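Local coordinates for protein PaaA (Enterobacter agglomerans, PDB 5FF5) that acts in the post-translational Claisen condensation and decarboxylation that lead to the bicyclic core of pantocin A, as an enzyme of the ThiF/E1 family, at the interface of chains A and B. Coordinates in Å, arbitrary orientation; residue numbers count along the deposited sequence, not the author numbering. Chains: chain A/B, PaaA.

The interface of chains A and B. Residues chain A 172, 176, 178-180, 194, 198; chain B 149, 153, 179, 194, 197-199.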
loop_
_atom_site.group_PDB
_atom_site.type_symbol
_atom_site.label_atom_id
_atom_site.label_comp_id
_atom_site.label_asym_id
_atom_site.label_seq_id
_atom_site.Cartn_x
_atom_site.Cartn_y
_atom_site.Cartn_z
ATOM N N ILE A 172 14.096 -11.355 2.768
ATOM C CA ILE A 172 13.042 -11.245 3.758
ATOM C C ILE A 172 12.683 -9.804 4.142
ATOM O O ILE A 172 11.540 -9.545 4.517
ATOM C CB ILE A 172 13.418 -12.037 5.002
ATOM C CG1 ILE A 172 13.621 -13.476 4.590
ATOM C CG2 ILE A 172 12.271 -12.089 5.966
ATOM C CD1 ILE A 172 12.447 -13.988 3.790
ATOM N N VAL A 176 7.810 -9.693 0.142
ATOM C CA VAL A 176 6.764 -9.991 1.150
ATOM C C VAL A 176 6.114 -11.377 1.131
ATOM O O VAL A 176 5.498 -11.777 2.123
ATOM C CB VAL A 176 5.608 -8.957 1.055
ATOM C CG1 VAL A 176 4.809 -9.127 -0.243
ATOM C CG2 VAL A 176 4.694 -9.056 2.268
ATOM N N TYR A 178 7.661 -14.091 1.013
ATOM C CA TYR A 178 8.626 -15.017 1.588
ATOM C C TYR A 178 8.844 -14.716 3.063
ATOM O O TYR A 178 9.250 -13.617 3.426
ATOM C CB TYR A 178 9.971 -14.942 0.846
ATOM C CG TYR A 178 9.868 -14.879 -0.657
ATOM C CD1 TYR A 178 9.014 -15.707 -1.351
ATOM C CD2 TYR A 178 10.630 -13.978 -1.383
ATOM C CE1 TYR A 178 8.916 -15.634 -2.729
ATOM C CE2 TYR A 178 10.544 -13.899 -2.766
ATOM C CZ TYR A 178 9.684 -14.729 -3.436
ATOM O OH TYR A 178 9.589 -14.658 -4.815
ATOM N N ARG A 179 8.620 -15.722 3.900
ATOM C CA ARG A 179 8.807 -15.594 5.337
ATOM C C ARG A 179 10.058 -16.335 5.752
ATOM O O ARG A 179 10.625 -17.067 4.952
ATOM C CB ARG A 179 7.593 -16.131 6.092
ATOM C CG ARG A 179 6.321 -15.296 5.916
ATOM C CD ARG A 179 5.110 -16.204 5.717
ATOM N NE ARG A 179 3.877 -15.597 6.214
ATOM C CZ ARG A 179 3.233 -15.981 7.312
ATOM N NH1 ARG A 179 3.698 -16.968 8.066
ATOM N NH2 ARG A 179 2.126 -15.355 7.661
ATOM N N THR A 180 10.506 -16.135 6.988
ATOM C CA THR A 180 11.762 -16.727 7.448
ATOM C C THR A 180 11.874 -18.231 7.195
ATOM O O THR A 180 12.901 -18.703 6.740
ATOM C CB THR A 180 11.971 -16.471 8.924
ATOM O OG1 THR A 180 11.752 -15.079 9.186
ATOM C CG2 THR A 180 13.383 -16.820 9.315
ATOM N N THR A 194 2.403 -19.219 -0.016
ATOM C CA THR A 194 1.962 -18.009 0.662
ATOM C C THR A 194 0.675 -17.463 0.053
ATOM O O THR A 194 -0.254 -17.100 0.770
ATOM C CB THR A 194 3.036 -16.902 0.605
ATOM O OG1 THR A 194 4.180 -17.287 1.372
ATOM C CG2 THR A 194 2.493 -15.609 1.173
ATOM N N TYR A 198 -3.263 -16.850 1.862
ATOM C CA TYR A 198 -4.022 -15.613 1.821
ATOM C C TYR A 198 -5.361 -15.772 1.104
ATOM O O TYR A 198 -6.397 -15.376 1.630
ATOM C CB TYR A 198 -3.196 -14.519 1.146
ATOM C CG TYR A 198 -2.265 -13.845 2.099
ATOM C CD1 TYR A 198 -0.931 -14.209 2.176
ATOM C CD2 TYR A 198 -2.726 -12.865 2.962
ATOM C CE1 TYR A 198 -0.073 -13.597 3.072
ATOM C CE2 TYR A 198 -1.882 -12.251 3.864
ATOM C CZ TYR A 198 -0.555 -12.616 3.914
ATOM O OH TYR A 198 0.272 -11.987 4.815
ATOM N N LEU B 149 3.320 -4.441 9.389
ATOM C CA LEU B 149 4.057 -5.354 8.538
ATOM C C LEU B 149 5.385 -4.771 8.128
ATOM O O LEU B 149 6.433 -5.311 8.451
ATOM C CB LEU B 149 3.254 -5.689 7.301
ATOM C CG LEU B 149 4.008 -6.673 6.440
ATOM C CD1 LEU B 149 4.564 -7.750 7.346
ATOM C CD2 LEU B 149 3.011 -7.257 5.461
HETATM N N MSE B 153 9.296 -5.900 9.127
HETATM C CA MSE B 153 10.250 -6.237 8.094
HETATM C C MSE B 153 11.484 -5.357 8.149
HETATM O O MSE B 153 12.582 -5.820 7.807
HETATM C CB MSE B 153 9.617 -6.125 6.715
HETATM C CG MSE B 153 8.683 -7.258 6.368
HETATM SE SE MSE B 153 7.759 -6.790 4.727
HETATM C CE MSE B 153 6.295 -8.053 4.805
ATOM N N ARG B 179 -4.675 -13.927 7.541
ATOM C CA ARG B 179 -4.938 -14.911 6.504
ATOM C C ARG B 179 -6.238 -15.672 6.775
ATOM O O ARG B 179 -6.751 -15.637 7.894
ATOM C CB ARG B 179 -3.764 -15.868 6.412
ATOM C CG ARG B 179 -2.518 -15.240 5.851
ATOM C CD ARG B 179 -1.339 -15.634 6.678
ATOM N NE ARG B 179 -0.122 -15.750 5.880
ATOM C CZ ARG B 179 0.480 -16.907 5.615
ATOM N NH1 ARG B 179 1.586 -16.923 4.890
ATOM N NH2 ARG B 179 -0.007 -18.047 6.098
ATOM N N THR B 194 1.517 -13.429 13.015
ATOM C CA THR B 194 1.949 -13.189 11.656
ATOM C C THR B 194 3.226 -12.382 11.642
ATOM O O THR B 194 4.146 -12.681 10.887
ATOM C CB THR B 194 0.851 -12.472 10.854
ATOM O OG1 THR B 194 -0.285 -13.343 10.732
ATOM C CG2 THR B 194 1.352 -12.079 9.474
ATOM N N ALA B 197 6.419 -14.469 12.210
ATOM C CA ALA B 197 6.783 -15.389 11.129
ATOM C C ALA B 197 7.609 -14.651 10.072
ATOM O O ALA B 197 8.449 -15.243 9.411
ATOM C CB ALA B 197 5.543 -16.024 10.503
ATOM N N TYR B 198 7.347 -13.362 9.897
ATOM C CA TYR B 198 8.110 -12.545 8.971
ATOM C C TYR B 198 9.475 -12.188 9.531
ATOM O O TYR B 198 10.498 -12.388 8.863
ATOM C CB TYR B 198 7.350 -11.265 8.622
ATOM C CG TYR B 198 6.400 -11.445 7.478
ATOM C CD1 TYR B 198 6.869 -11.450 6.183
ATOM C CD2 TYR B 198 5.040 -11.614 7.688
ATOM C CE1 TYR B 198 6.026 -11.633 5.127
ATOM C CE2 TYR B 198 4.180 -11.786 6.632
ATOM C CZ TYR B 198 4.684 -11.793 5.350
ATOM O OH TYR B 198 3.859 -11.972 4.267
ATOM N N ASN B 199 9.482 -11.652 10.749
ATOM C CA ASN B 199 10.709 -11.224 11.408
ATOM C C ASN B 199 10.702 -11.554 12.897
ATOM O O ASN B 199 10.047 -10.881 13.702
ATOM C CB ASN B 199 10.931 -9.733 11.192
ATOM C CG ASN B 199 12.284 -9.271 11.689
ATOM O OD1 ASN B 199 12.943 -9.966 12.453
ATOM N ND2 ASN B 199 12.717 -8.102 11.231
#
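The loop of chain A between the 3-10 helices 169-173 and 180-182 lies against the C-terminal end of helix 187-198 of chain B, with helix 143-153 of chain B behind it; by the two-fold symmetry, helix 187-198 of chain A meets the same loop of chain B. ThiF (E1-like) proteins commonly pair about a two-fold axis, and this symmetric contact probably represents such a dimer. B:Tyr198 meets the loop with CG on the backbone N side, only roughly opposite the carbonyl carbon (chi1 -87°), which sends the phenol towards chain A. Its hydroxyl OH donates to the backbone carbonyl O of A:Val176 at 2.7 Å, nearly along the C=O axis (164°). That oxygen lies in the ring plane, at its edge. A tyrosine suits the place because its tip is polar while its ring faces are apolar: the aliphatic CG of A:Arg179 sits over the centre of one face, 3.8 Å from the ring centroid, and B:Leu149 CD1 covers the rim of the other. The twin packing puts B:Arg179 CG over the face of A:Tyr198, 3.6 Å from its centroid. A:Tyr198 OH and B:Tyr198 OH point at each other, 3.6 Å apart.

Both arginines bend at chi2, B:Arg179 also at chi3, and the guanidinium groups meet tip to tip, each CZ above the rim of the other group, the planes tilted by 36°. CZ of A:Arg179 is 3.4 Å from CZ of B:Arg179. No hydrogen bond links them, and bringing like charges so close is presumably costly unless neighbouring acceptors or solvent offset it. The small methyl of B:Ala197 lets the A:Arg179 guanidinium lie close beside the helix.

Beyond the arginine, A:Thr180 OG1 can donate to the backbone O of B:Tyr198 at 3.0 Å; a weaker bond runs from A:Thr180 N to B:Ala197 O. Branched A:Val176 turns CG2, anti to its backbone N, towards B:Leu149 CD2, 4.0 Å away, and lies beside B:Met153, modelled as selenomethionine, whose extended chain crosses it obliquely.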